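Local atomic coordinates of periplasmic beta-glucosidase (Pseudomonas aeruginosa, PDB entry 6R5T), a protein that probably hydrolyses terminal, non-reducing beta-D-glucosyl residues with release of beta-D-glucose, as a periplasmic enzyme of glycoside hydrolase family 3. Residues T1-R13 / R315-F327. The protein carries 1 engineered substitution. Sequence-based numbering, arbitrary orientation.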
loop_
_atom_site.group_PDB
_atom_site.type_symbol
_atom_site.label_atom_id
_atom_site.label_comp_id
_atom_site.label_asym_id
_atom_site.label_seq_id
_atom_site.Cartn_x
_atom_site.Cartn_y
_atom_site.Cartn_z
ATOM N N THR A 1 16.468 16.946 -42.978
ATOM C CA THR A 1 15.115 16.916 -43.597
ATOM C C THR A 1 14.671 18.340 -43.944
ATOM O O THR A 1 15.176 19.297 -43.322
ATOM C CB THR A 1 14.081 16.271 -42.662
ATOM O OG1 THR A 1 14.278 16.824 -41.359
ATOM C CG2 THR A 1 14.151 14.760 -42.625
ATOM N N ASP A 2 13.713 18.472 -44.861
ATOM C CA ASP A 2 12.912 19.708 -45.036
ATOM C C ASP A 2 12.366 20.183 -43.678
ATOM O O ASP A 2 12.367 21.411 -43.475
ATOM C CB ASP A 2 11.729 19.506 -45.984
ATOM C CG ASP A 2 11.918 20.055 -47.391
ATOM O OD1 ASP A 2 12.693 19.447 -48.165
ATOM O OD2 ASP A 2 11.280 21.087 -47.713
ATOM N N LYS A 3 11.921 19.273 -42.796
ATOM C CA LYS A 3 11.326 19.656 -41.482
ATOM C C LYS A 3 12.386 20.353 -40.623
ATOM O O LYS A 3 12.095 21.444 -40.093
ATOM C CB LYS A 3 10.763 18.439 -40.742
ATOM C CG LYS A 3 10.324 18.712 -39.316
ATOM C CD LYS A 3 9.597 17.543 -38.737
ATOM C CE LYS A 3 9.322 17.697 -37.258
ATOM N NZ LYS A 3 8.665 16.479 -36.729
ATOM N N GLU A 4 13.571 19.761 -40.459
ATOM C CA GLU A 4 14.590 20.360 -39.563
ATOM C C GLU A 4 15.093 21.667 -40.202
ATOM O O GLU A 4 15.333 22.576 -39.427
ATOM C CB GLU A 4 15.667 19.373 -39.111
ATOM C CG GLU A 4 15.236 18.424 -37.970
ATOM C CD GLU A 4 14.227 18.792 -36.860
ATOM O OE1 GLU A 4 13.202 18.031 -36.740
ATOM O OE2 GLU A 4 14.469 19.766 -36.038
ATOM N N ARG A 5 15.164 21.796 -41.531
ATOM C CA ARG A 5 15.559 23.065 -42.202
ATOM C C ARG A 5 14.493 24.125 -41.914
ATOM O O ARG A 5 14.866 25.226 -41.533
ATOM C CB ARG A 5 15.722 22.908 -43.719
ATOM C CG ARG A 5 16.878 22.004 -44.141
ATOM C CD ARG A 5 17.371 22.266 -45.559
ATOM N NE ARG A 5 17.932 23.614 -45.605
ATOM C CZ ARG A 5 17.712 24.528 -46.549
ATOM N NH1 ARG A 5 16.944 24.258 -47.592
ATOM N NH2 ARG A 5 18.271 25.724 -46.441
ATOM N N PHE A 6 13.224 23.800 -42.128
ATOM C CA PHE A 6 12.063 24.703 -41.923
ATOM C C PHE A 6 12.139 25.224 -40.476
ATOM O O PHE A 6 12.025 26.438 -40.263
ATOM C CB PHE A 6 10.721 23.997 -42.178
ATOM C CG PHE A 6 9.523 24.887 -41.999
ATOM C CD1 PHE A 6 8.935 25.036 -40.744
ATOM C CD2 PHE A 6 8.999 25.615 -43.050
ATOM C CE1 PHE A 6 7.863 25.894 -40.547
ATOM C CE2 PHE A 6 7.923 26.481 -42.847
ATOM C CZ PHE A 6 7.358 26.622 -41.592
ATOM N N ILE A 7 12.328 24.318 -39.519
ATOM C CA ILE A 7 12.307 24.685 -38.078
ATOM C C ILE A 7 13.521 25.540 -37.742
ATOM O O ILE A 7 13.374 26.527 -37.039
ATOM C CB ILE A 7 12.173 23.447 -37.162
ATOM C CG1 ILE A 7 10.771 22.858 -37.367
ATOM C CG2 ILE A 7 12.431 23.822 -35.717
ATOM C CD1 ILE A 7 10.537 21.514 -36.736
ATOM N N ALA A 8 14.699 25.183 -38.236
ATOM C CA ALA A 8 15.936 25.951 -37.972
ATOM C C ALA A 8 15.798 27.351 -38.594
ATOM O O ALA A 8 16.216 28.305 -37.939
ATOM C CB ALA A 8 17.134 25.218 -38.528
ATOM N N SER A 9 15.219 27.486 -39.780
ATOM C CA SER A 9 15.081 28.795 -40.455
ATOM C C SER A 9 14.116 29.631 -39.620
ATOM O O SER A 9 14.409 30.811 -39.337
ATOM C CB SER A 9 14.617 28.659 -41.884
ATOM O OG SER A 9 14.192 29.920 -42.436
ATOM N N LEU A 10 12.997 29.037 -39.192
ATOM C CA LEU A 10 12.034 29.794 -38.365
ATOM C C LEU A 10 12.681 30.202 -37.041
ATOM O O LEU A 10 12.541 31.383 -36.622
ATOM C CB LEU A 10 10.756 28.989 -38.142
ATOM C CG LEU A 10 9.705 29.675 -37.276
ATOM C CD1 LEU A 10 9.329 31.045 -37.794
ATOM C CD2 LEU A 10 8.451 28.825 -37.309
ATOM N N MET A 11 13.367 29.293 -36.344
ATOM C CA MET A 11 13.970 29.643 -35.034
ATOM C C MET A 11 15.070 30.708 -35.169
ATOM O O MET A 11 15.217 31.457 -34.235
ATOM C CB MET A 11 14.514 28.386 -34.361
ATOM C CG MET A 11 13.335 27.597 -33.866
ATOM S SD MET A 11 13.787 26.191 -32.890
ATOM C CE MET A 11 14.547 26.959 -31.460
ATOM N N ALA A 12 15.766 30.759 -36.301
ATOM C CA ALA A 12 16.804 31.794 -36.549
ATOM C C ALA A 12 16.141 33.169 -36.631
ATOM O O ALA A 12 16.857 34.164 -36.506
ATOM C CB ALA A 12 17.620 31.483 -37.808
ATOM N N ARG A 13 14.838 33.251 -36.852
ATOM C CA ARG A 13 14.120 34.541 -36.950
ATOM C C ARG A 13 13.633 35.008 -35.574
ATOM O O ARG A 13 13.141 36.152 -35.445
ATOM C CB ARG A 13 12.916 34.409 -37.884
ATOM C CG ARG A 13 13.218 33.881 -39.277
ATOM C CD ARG A 13 11.970 33.821 -40.144
ATOM N NE ARG A 13 11.487 35.164 -40.301
ATOM C CZ ARG A 13 10.394 35.547 -40.935
ATOM N NH1 ARG A 13 9.636 34.649 -41.526
ATOM N NH2 ARG A 13 10.081 36.832 -40.949
ATOM N N ARG A 315 11.894 24.216 -30.149
ATOM C CA ARG A 315 11.964 23.323 -31.301
ATOM C C ARG A 315 10.894 22.234 -31.181
ATOM O O ARG A 315 10.240 21.943 -32.157
ATOM C CB ARG A 315 13.344 22.686 -31.452
ATOM C CG ARG A 315 13.454 21.644 -32.553
ATOM C CD ARG A 315 13.180 20.211 -32.030
ATOM N NE ARG A 315 12.869 19.268 -33.100
ATOM C CZ ARG A 315 12.150 18.152 -32.974
ATOM N NH1 ARG A 315 11.609 17.793 -31.812
ATOM N NH2 ARG A 315 11.928 17.407 -34.042
ATOM N N ASP A 316 10.691 21.711 -29.976
ATOM C CA ASP A 316 9.702 20.636 -29.799
ATOM C C ASP A 316 8.296 21.170 -30.059
ATOM O O ASP A 316 7.479 20.440 -30.662
ATOM C CB ASP A 316 9.866 19.993 -28.419
ATOM C CG ASP A 316 11.126 19.181 -28.214
ATOM O OD1 ASP A 316 11.822 18.925 -29.215
ATOM O OD2 ASP A 316 11.416 18.843 -27.024
ATOM N N VAL A 317 7.981 22.398 -29.623
ATOM C CA VAL A 317 6.640 22.949 -29.893
ATOM C C VAL A 317 6.464 23.126 -31.412
ATOM O O VAL A 317 5.412 22.754 -31.955
ATOM C CB VAL A 317 6.434 24.262 -29.130
ATOM C CG1 VAL A 317 5.131 24.920 -29.556
ATOM C CG2 VAL A 317 6.442 23.991 -27.618
ATOM N N LEU A 318 7.468 23.720 -32.068
ATOM C CA LEU A 318 7.361 24.024 -33.507
ATOM C C LEU A 318 7.256 22.724 -34.285
ATOM O O LEU A 318 6.466 22.661 -35.235
ATOM C CB LEU A 318 8.586 24.851 -33.935
ATOM C CG LEU A 318 8.695 26.244 -33.314
ATOM C CD1 LEU A 318 9.946 26.915 -33.860
ATOM C CD2 LEU A 318 7.463 27.092 -33.547
ATOM N N ALA A 319 7.970 21.713 -33.863
ATOM C CA ALA A 319 7.950 20.421 -34.580
ATOM C C ALA A 319 6.565 19.779 -34.434
ATOM O O ALA A 319 6.095 19.176 -35.374
ATOM C CB ALA A 319 9.025 19.518 -34.079
ATOM N N ALA A 320 5.909 19.904 -33.287
ATOM C CA ALA A 320 4.543 19.374 -33.134
ATOM C C ALA A 320 3.586 20.096 -34.078
ATOM O O ALA A 320 2.748 19.456 -34.740
ATOM C CB ALA A 320 4.088 19.498 -31.708
ATOM N N LYS A 321 3.699 21.413 -34.161
ATOM C CA LYS A 321 2.811 22.184 -35.053
ATOM C C LYS A 321 3.077 21.800 -36.513
ATOM O O LYS A 321 2.109 21.747 -37.283
ATOM C CB LYS A 321 3.081 23.647 -34.798
ATOM C CG LYS A 321 2.617 24.095 -33.424
ATOM C CD LYS A 321 2.875 25.559 -33.118
ATOM C CE LYS A 321 2.284 25.947 -31.786
ATOM N NZ LYS A 321 2.360 27.396 -31.511
ATOM N N TYR A 322 4.331 21.555 -36.848
ATOM C CA TYR A 322 4.739 21.180 -38.225
ATOM C C TYR A 322 4.035 19.849 -38.585
ATOM O O TYR A 322 3.325 19.748 -39.584
ATOM C CB TYR A 322 6.265 21.130 -38.300
ATOM C CG TYR A 322 6.810 20.793 -39.669
ATOM C CD1 TYR A 322 6.822 19.489 -40.131
ATOM C CD2 TYR A 322 7.304 21.793 -40.487
ATOM C CE1 TYR A 322 7.365 19.167 -41.365
ATOM C CE2 TYR A 322 7.796 21.496 -41.743
ATOM C CZ TYR A 322 7.833 20.186 -42.178
ATOM O OH TYR A 322 8.379 19.902 -43.403
ATOM N N ASP A 323 4.152 18.858 -37.684
ATOM C CA ASP A 323 3.586 17.513 -37.927
ATOM C C ASP A 323 2.056 17.590 -38.016
ATOM O O ASP A 323 1.491 16.791 -38.798
ATOM C CB ASP A 323 4.031 16.515 -36.871
ATOM C CG ASP A 323 5.490 16.147 -36.961
ATOM O OD1 ASP A 323 6.169 16.505 -38.011
ATOM O OD2 ASP A 323 5.992 15.559 -35.955
ATOM N N LEU A 324 1.428 18.499 -37.275
ATOM C CA LEU A 324 -0.037 18.678 -37.284
ATOM C C LEU A 324 -0.540 19.384 -38.559
ATOM O O LEU A 324 -1.744 19.496 -38.753
ATOM C CB LEU A 324 -0.435 19.427 -36.027
ATOM C CG LEU A 324 -0.492 18.515 -34.807
ATOM C CD1 LEU A 324 -0.539 19.323 -33.546
ATOM C CD2 LEU A 324 -1.710 17.632 -34.911
ATOM N N GLY A 325 0.380 19.865 -39.380
ATOM C CA GLY A 325 0.054 20.511 -40.663
ATOM C C GLY A 325 -0.229 21.986 -40.511
ATOM O O GLY A 325 -0.756 22.593 -41.461
ATOM N N LEU A 326 -0.001 22.566 -39.336
ATOM C CA LEU A 326 -0.493 23.919 -39.018
ATOM C C LEU A 326 0.347 24.989 -39.721
ATOM O O LEU A 326 -0.175 26.072 -39.894
ATOM C CB LEU A 326 -0.580 24.103 -37.505
ATOM C CG LEU A 326 -1.625 23.201 -36.838
ATOM C CD1 LEU A 326 -1.410 23.214 -35.320
ATOM C CD2 LEU A 326 -3.055 23.642 -37.147
ATOM N N PHE A 327 1.574 24.703 -40.082
ATOM C CA PHE A 327 2.364 25.689 -40.881
ATOM C C PHE A 327 1.889 25.655 -42.335
ATOM O O PHE A 327 1.969 26.689 -42.997
ATOM C CB PHE A 327 3.851 25.449 -40.797
ATOM C CG PHE A 327 4.438 25.841 -39.478
ATOM C CD1 PHE A 327 4.520 27.180 -39.137
ATOM C CD2 PHE A 327 4.849 24.897 -38.564
ATOM C CE1 PHE A 327 5.036 27.585 -37.920
ATOM C CE2 PHE A 327 5.407 25.296 -37.367
ATOM C CZ PHE A 327 5.462 26.631 -37.015
#
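Lys3 and Glu4 make two salt bridges to the helix that holds Arg315 and Asp323. An extended chain, its CG turned away from the backbone N (chi1 172°), carries Lys3 across Tyr322 and brings NZ to Asp323 OD1 at 2.8 Å, with a weak second bond to OD2. Lys3 NZ and Arg315 NH2, 4.3 Å apart, each have their own carboxylate, Asp323 and Glu4, which probably offsets the repulsion. Arg315 NH2 donates almost straight (173°) to Glu4 OE1 at 3.0 Å, on its syn side, with a weak second bond from NE to OE2, while NH1 of the same guanidinium grips Asp316 OD1; Ala319 CB covers one face of the group. Helix 2-12 packs at 128° to segment 315-323, the C-terminal part of helix 307-323, in the TIM-barrel-like N-terminal domain of this family. Lys3 CG makes a CH-pi contact over one face of the Tyr322 ring, 3.8 Å from its centroid. Phe6 forms an aromatic cluster with Tyr322 and Phe327, its plane oblique to both: CD1 meets the Tyr322 edge, and CE1 sits over one Phe327 face, offset toward the rim. Leu10 CD2 also reaches Phe327. Deeper in, Ile7 CD1 lies 3.5 Å from Ala319 CA. Farther along helix 2-12, Met11 CG presses tightly on Leu318 CD1 at 3.5 Å.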